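Matching sites in carboxysome shell vertex protein CcmL from Thermosynechococcus elongatus, a protein that probably forms the pentameric vertices of the carboxysome shell, the polyhedral compartment in which RuBisCO is sequestered (PDB 4JVZ (chain A, 2.01 Å), residues W54-R59 and A80-V85), and in its relative carbon dioxide concentrating mechanism protein from Nostoc sp. (PDB 4N8X (chain B, 1.93 Å), residues W55-R60 and A81-I86). Both blocks share one frame: the second was fitted to the first on N, CA, C and O of the twelve residues, RMSD 0.34 Å. Numbering follows each deposited sequence.

Structure 1 (4JVZ); sequences WVLVSR and AIIDTV.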
loop_
_atom_site.group_PDB
_atom_site.type_symbol
_atom_site.label_atom_id
_atom_site.label_comp_id
_atom_site.label_asym_id
_atom_site.label_seq_id
_atom_site.Cartn_x
_atom_site.Cartn_y
_atom_site.Cartn_z
ATOM N N TRP A 54 -7.893 22.555 -0.300
ATOM C CA TRP A 54 -7.056 21.516 -0.896
ATOM C C TRP A 54 -6.002 21.067 0.108
ATOM O O TRP A 54 -5.414 21.897 0.793
ATOM C CB TRP A 54 -6.374 22.042 -2.157
ATOM C CG TRP A 54 -7.321 22.263 -3.291
ATOM C CD1 TRP A 54 -8.635 22.602 -3.205
ATOM C CD2 TRP A 54 -7.032 22.138 -4.685
ATOM N NE1 TRP A 54 -9.183 22.705 -4.457
ATOM C CE2 TRP A 54 -8.216 22.425 -5.384
ATOM C CE3 TRP A 54 -5.880 21.815 -5.406
ATOM C CZ2 TRP A 54 -8.286 22.401 -6.770
ATOM C CZ3 TRP A 54 -5.955 21.792 -6.779
ATOM C CH2 TRP A 54 -7.147 22.083 -7.447
ATOM N N VAL A 55 -5.755 19.762 0.192
ATOM C CA VAL A 55 -4.764 19.242 1.125
ATOM C C VAL A 55 -3.890 18.146 0.516
ATOM O O VAL A 55 -4.242 17.539 -0.496
ATOM C CB VAL A 55 -5.441 18.659 2.387
ATOM C CG1 VAL A 55 -6.190 19.747 3.149
ATOM C CG2 VAL A 55 -6.373 17.512 2.007
ATOM N N LEU A 56 -2.742 17.906 1.141
ATOM C CA LEU A 56 -1.948 16.724 0.858
ATOM C C LEU A 56 -2.329 15.667 1.886
ATOM O O LEU A 56 -2.420 15.960 3.076
ATOM C CB LEU A 56 -0.455 17.024 0.974
ATOM C CG LEU A 56 0.198 17.870 -0.117
ATOM C CD1 LEU A 56 1.663 18.051 0.228
ATOM C CD2 LEU A 56 0.041 17.219 -1.484
ATOM N N VAL A 57 -2.561 14.441 1.441
ATOM C CA VAL A 57 -2.864 13.364 2.374
ATOM C C VAL A 57 -1.808 12.269 2.276
ATOM O O VAL A 57 -1.435 11.854 1.181
ATOM C CB VAL A 57 -4.261 12.754 2.126
ATOM C CG1 VAL A 57 -4.434 12.382 0.655
ATOM C CG2 VAL A 57 -4.474 11.543 3.033
ATOM N N SER A 58 -1.330 11.806 3.427
ATOM C CA SER A 58 -0.363 10.719 3.468
ATOM C C SER A 58 -1.062 9.477 4.010
ATOM O O SER A 58 -1.851 9.561 4.950
ATOM C CB SER A 58 0.828 11.087 4.356
ATOM O OG SER A 58 1.526 12.205 3.840
ATOM N N ARG A 59 -0.787 8.324 3.411
ATOM C CA ARG A 59 -1.425 7.085 3.832
ATOM C C ARG A 59 -0.388 6.072 4.315
ATOM O O ARG A 59 0.795 6.191 4.014
ATOM C CB ARG A 59 -2.234 6.502 2.675
ATOM C CG ARG A 59 -3.349 7.408 2.185
ATOM C CD ARG A 59 -3.928 6.876 0.887
ATOM N NE ARG A 59 -2.951 6.943 -0.198
ATOM C CZ ARG A 59 -2.990 6.205 -1.305
ATOM N NH1 ARG A 59 -3.959 5.318 -1.492
ATOM N NH2 ARG A 59 -2.046 6.350 -2.225
ATOM N N ALA A 80 -0.738 18.558 5.276
ATOM C CA ALA A 80 -0.540 19.915 4.790
ATOM C C ALA A 80 -1.787 20.483 4.129
ATOM O O ALA A 80 -2.554 19.769 3.487
ATOM C CB ALA A 80 0.633 19.966 3.819
ATOM N N ILE A 81 -1.980 21.783 4.308
ATOM C CA ILE A 81 -3.023 22.510 3.609
ATOM C C ILE A 81 -2.377 23.257 2.458
ATOM O O ILE A 81 -1.481 24.075 2.655
ATOM C CB ILE A 81 -3.739 23.484 4.541
ATOM C CG1 ILE A 81 -4.395 22.696 5.678
ATOM C CG2 ILE A 81 -4.769 24.304 3.765
ATOM C CD1 ILE A 81 -5.097 23.545 6.709
ATOM N N ILE A 82 -2.828 22.956 1.248
ATOM C CA ILE A 82 -2.182 23.463 0.048
ATOM C C ILE A 82 -2.418 24.952 -0.153
ATOM O O ILE A 82 -3.551 25.427 -0.119
ATOM C CB ILE A 82 -2.663 22.697 -1.188
ATOM C CG1 ILE A 82 -2.175 21.250 -1.108
ATOM C CG2 ILE A 82 -2.158 23.362 -2.464
ATOM C CD1 ILE A 82 -2.908 20.299 -2.028
ATOM N N ASP A 83 -1.325 25.680 -0.349
ATOM C CA ASP A 83 -1.379 27.099 -0.663
ATOM C C ASP A 83 -1.338 27.308 -2.177
ATOM O O ASP A 83 -2.099 28.112 -2.715
ATOM C CB ASP A 83 -0.218 27.833 0.012
ATOM C CG ASP A 83 -0.482 28.129 1.476
ATOM O OD1 ASP A 83 -1.377 27.492 2.067
ATOM O OD2 ASP A 83 0.213 28.998 2.038
ATOM N N THR A 84 -0.451 26.582 -2.857
ATOM C CA THR A 84 -0.331 26.674 -4.312
ATOM C C THR A 84 -0.066 25.326 -4.980
ATOM O O THR A 84 0.601 24.464 -4.415
ATOM C CB THR A 84 0.819 27.618 -4.735
ATOM O OG1 THR A 84 2.044 27.197 -4.125
ATOM C CG2 THR A 84 0.524 29.049 -4.328
ATOM N N VAL A 85 -0.596 25.160 -6.190
ATOM C CA VAL A 85 -0.225 24.043 -7.052
ATOM C C VAL A 85 0.159 24.590 -8.429
ATOM O O VAL A 85 -0.481 25.509 -8.936
ATOM C CB VAL A 85 -1.373 23.031 -7.225
ATOM C CG1 VAL A 85 -0.921 21.885 -8.129
ATOM C CG2 VAL A 85 -1.847 22.511 -5.867
HETATM O O HOH W 1 -6.430 24.928 -0.266
#

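Structure 2 (4N8X); sequences WVLISR and AIIDTI.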
loop_
_atom_site.group_PDB
_atom_site.type_symbol
_atom_site.label_atom_id
_atom_site.label_comp_id
_atom_site.label_asym_id
_atom_site.label_seq_id
_atom_site.Cartn_x
_atom_site.Cartn_y
_atom_site.Cartn_z
ATOM N N TRP B 55 -7.926 22.490 -0.104
ATOM C CA TRP B 55 -7.105 21.413 -0.630
ATOM C C TRP B 55 -5.981 21.051 0.350
ATOM O O TRP B 55 -5.300 21.912 0.914
ATOM C CB TRP B 55 -6.506 21.834 -1.979
ATOM C CG TRP B 55 -7.521 21.854 -3.113
ATOM C CD1 TRP B 55 -8.865 22.079 -3.012
ATOM C CD2 TRP B 55 -7.254 21.633 -4.509
ATOM N NE1 TRP B 55 -9.460 22.019 -4.274
ATOM C CE2 TRP B 55 -8.493 21.746 -5.200
ATOM C CE3 TRP B 55 -6.091 21.371 -5.240
ATOM C CZ2 TRP B 55 -8.598 21.596 -6.592
ATOM C CZ3 TRP B 55 -6.206 21.210 -6.642
ATOM C CH2 TRP B 55 -7.452 21.332 -7.287
ATOM N N VAL B 56 -5.764 19.760 0.521
ATOM C CA VAL B 56 -4.800 19.284 1.483
ATOM C C VAL B 56 -4.027 18.128 0.839
ATOM O O VAL B 56 -4.466 17.575 -0.162
ATOM C CB VAL B 56 -5.523 18.767 2.745
ATOM C CG1 VAL B 56 -6.239 19.923 3.450
ATOM C CG2 VAL B 56 -6.544 17.680 2.367
ATOM N N LEU B 57 -2.872 17.803 1.415
ATOM C CA LEU B 57 -2.165 16.585 1.088
ATOM C C LEU B 57 -2.504 15.518 2.130
ATOM O O LEU B 57 -2.502 15.790 3.337
ATOM C CB LEU B 57 -0.669 16.846 1.109
ATOM C CG LEU B 57 -0.211 17.797 0.037
ATOM C CD1 LEU B 57 1.213 18.182 0.341
ATOM C CD2 LEU B 57 -0.261 17.017 -1.281
ATOM N N ILE B 58 -2.740 14.308 1.645
ATOM C CA ILE B 58 -2.999 13.141 2.481
ATOM C C ILE B 58 -1.802 12.179 2.368
ATOM O O ILE B 58 -1.371 11.862 1.269
ATOM C CB ILE B 58 -4.203 12.385 1.946
ATOM C CG1 ILE B 58 -5.486 13.255 1.958
ATOM C CG2 ILE B 58 -4.484 11.138 2.826
ATOM C CD1 ILE B 58 -6.728 12.432 1.432
ATOM N N SER B 59 -1.266 11.729 3.505
ATOM C CA SER B 59 -0.289 10.648 3.534
ATOM C C SER B 59 -1.014 9.394 3.948
ATOM O O SER B 59 -1.841 9.436 4.877
ATOM C CB SER B 59 0.819 10.990 4.532
ATOM O OG SER B 59 1.762 11.842 3.915
ATOM N N ARG B 60 -0.730 8.278 3.277
ATOM C CA ARG B 60 -1.460 7.020 3.573
ATOM C C ARG B 60 -0.514 5.939 4.056
ATOM O O ARG B 60 0.711 6.025 3.832
ATOM C CB ARG B 60 -2.318 6.550 2.347
ATOM C CG ARG B 60 -3.293 5.289 2.571
ATOM C CD ARG B 60 -4.868 5.560 2.604
ATOM N NE ARG B 60 -5.666 4.417 3.114
ATOM C CZ ARG B 60 -7.016 4.316 3.162
ATOM N NH1 ARG B 60 -7.834 5.280 2.723
ATOM N NH2 ARG B 60 -7.569 3.205 3.677
ATOM N N ALA B 81 -0.776 18.526 5.252
ATOM C CA ALA B 81 -0.495 19.887 4.803
ATOM C C ALA B 81 -1.738 20.491 4.166
ATOM O O ALA B 81 -2.543 19.766 3.589
ATOM C CB ALA B 81 0.666 19.868 3.792
ATOM N N ILE B 82 -1.885 21.809 4.279
ATOM C CA ILE B 82 -2.885 22.546 3.509
ATOM C C ILE B 82 -2.161 23.218 2.331
ATOM O O ILE B 82 -1.130 23.883 2.497
ATOM C CB ILE B 82 -3.574 23.632 4.366
ATOM C CG1 ILE B 82 -4.386 22.984 5.488
ATOM C CG2 ILE B 82 -4.443 24.602 3.490
ATOM C CD1 ILE B 82 -4.595 23.919 6.730
ATOM N N ILE B 83 -2.683 23.031 1.130
ATOM C CA ILE B 83 -2.031 23.579 -0.057
ATOM C C ILE B 83 -2.463 25.010 -0.281
ATOM O O ILE B 83 -3.670 25.303 -0.217
ATOM C CB ILE B 83 -2.393 22.741 -1.301
ATOM C CG1 ILE B 83 -1.928 21.289 -1.112
ATOM C CG2 ILE B 83 -1.711 23.315 -2.502
ATOM C CD1 ILE B 83 -2.705 20.308 -1.929
ATOM N N ASP B 84 -1.492 25.895 -0.546
ATOM C CA ASP B 84 -1.762 27.253 -0.977
ATOM C C ASP B 84 -1.785 27.362 -2.497
ATOM O O ASP B 84 -2.656 28.024 -3.088
ATOM C CB ASP B 84 -0.619 28.163 -0.548
ATOM C CG ASP B 84 -0.610 28.440 0.914
ATOM O OD1 ASP B 84 -1.643 28.225 1.581
ATOM O OD2 ASP B 84 0.449 28.896 1.386
ATOM N N THR B 85 -0.741 26.819 -3.120
ATOM C CA THR B 85 -0.589 26.903 -4.568
ATOM C C THR B 85 0.043 25.626 -5.086
ATOM O O THR B 85 0.836 24.976 -4.399
ATOM C CB THR B 85 0.292 28.086 -5.016
ATOM O OG1 THR B 85 1.630 27.898 -4.532
ATOM C CG2 THR B 85 -0.233 29.414 -4.506
ATOM N N ILE B 86 -0.325 25.277 -6.310
ATOM C CA ILE B 86 0.346 24.227 -7.055
ATOM C C ILE B 86 0.809 24.891 -8.355
ATOM O O ILE B 86 -0.016 25.269 -9.177
ATOM C CB ILE B 86 -0.624 23.073 -7.329
ATOM C CG1 ILE B 86 -1.100 22.467 -6.004
ATOM C CG2 ILE B 86 0.026 21.992 -8.179
ATOM C CD1 ILE B 86 -2.226 21.470 -6.167
HETATM O O HOH W 2 -6.447 25.030 0.030
#

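Structure 1 (4JVZ)
Trp54 and Val85 cross at about a right angle, with Val85 CG2 4.1 Å from Trp54 CE3 on the six-membered ring of the indole. With chi1 at -180°, CG1 of Val85 lies opposite the backbone N and CG2 beside it, where CG2 touches the indole; the indole also stacks on the Tyr93 ring. The contact lies in the OB fold of this CcmL/EutN subunit, where strand 54-59 runs antiparallel to strand 76-81. Segment 80-85 leads on into strand 84-87, whose sheet extends onto a neighbouring subunit. Ile82 lies across the backbone of 54-56: its CD1 is 3.9 Å from Trp54 CB and 3.4 Å from Val55 O. On one sheet face Val55 CG1 meets Ile81 CG1 at 4.3 Å; on the other, Leu56 CD1 stands 4.2 Å from Ala80 CB. Ile82 N hydrogen-bonds to Trp54 O at 2.8 Å (N-H...O 158°), and Leu56 N to Ala80 O at 3.0 Å. Water 1 links the segments, accepting from Trp54 N and lying within hydrogen-bonding distance of Ile82 O. Val57 is buried and points away from 80-85.

Structure 2 (4N8X)
Trp55 and Ile86 cross at about a right angle, with Ile86 CD1 4.0 Å from Trp55 CE3 on the six-membered ring of the indole and equally near Trp55 CZ3. Ile86 sets CG1 anti to its carbonyl carbon (chi1 -62°), beside the backbone N, and an extended chi2 of 171° carries CD1 onward to the ring; the indole also stacks on the Tyr94 ring. Ile83 lies across the backbone of 55-57, its CD1 4.1 Å from Trp55 CB and 3.7 Å from Val56 O. On one sheet face Val56 CG1 meets Ile82 CG1 at 4.1 Å, while on the other Leu57 CD1 is 3.9 Å from Ala81 CB. Two backbone hydrogen bonds tie the segments: Ile83 N to Trp55 O at 2.9 Å (N-H...O 167°) and Leu57 N to Ala81 O at 2.9 Å. Water 2 links the segments, accepting from Trp55 N and lying within hydrogen-bonding distance of Ile83 O. Ile58 is buried and points away from 81-86.

Comparison
At Val57(A) against Ile58(B), both buried, the CB atoms coincide within the error and the CG2 atoms lie 0.5 Å apart, while CG1 of Val57(A) and CG1 and CD1 of Ile58(B) have no counterpart in the other side chain. At Val85(A) against Ile86(B) the CB atoms stand 0.8 Å apart after superposition. Matched by place, CG2 of Val85(A) and CG1 of Ile86(B) are 0.8 Å apart, and CG1 of Val85(A) and CG2 of Ile86(B) 1.0 Å apart. Both side chains are buried, and the contacts with Trp54(A)/Trp55(B) and with Ile82(A)/Ile83(B) are kept. The CA atoms that can be compared coincide within the error. Val55(A), Leu56(A), Ile81(A), Ile82(A) and their counterparts keep their place, as do water 1 and water 2; the hydrogen bonds from Ile82(A)/Ile83(B) N to Trp54(A)/Trp55(B) O and from Leu56(A)/Leu57(B) N to Ala80(A)/Ala81(B) O are in both.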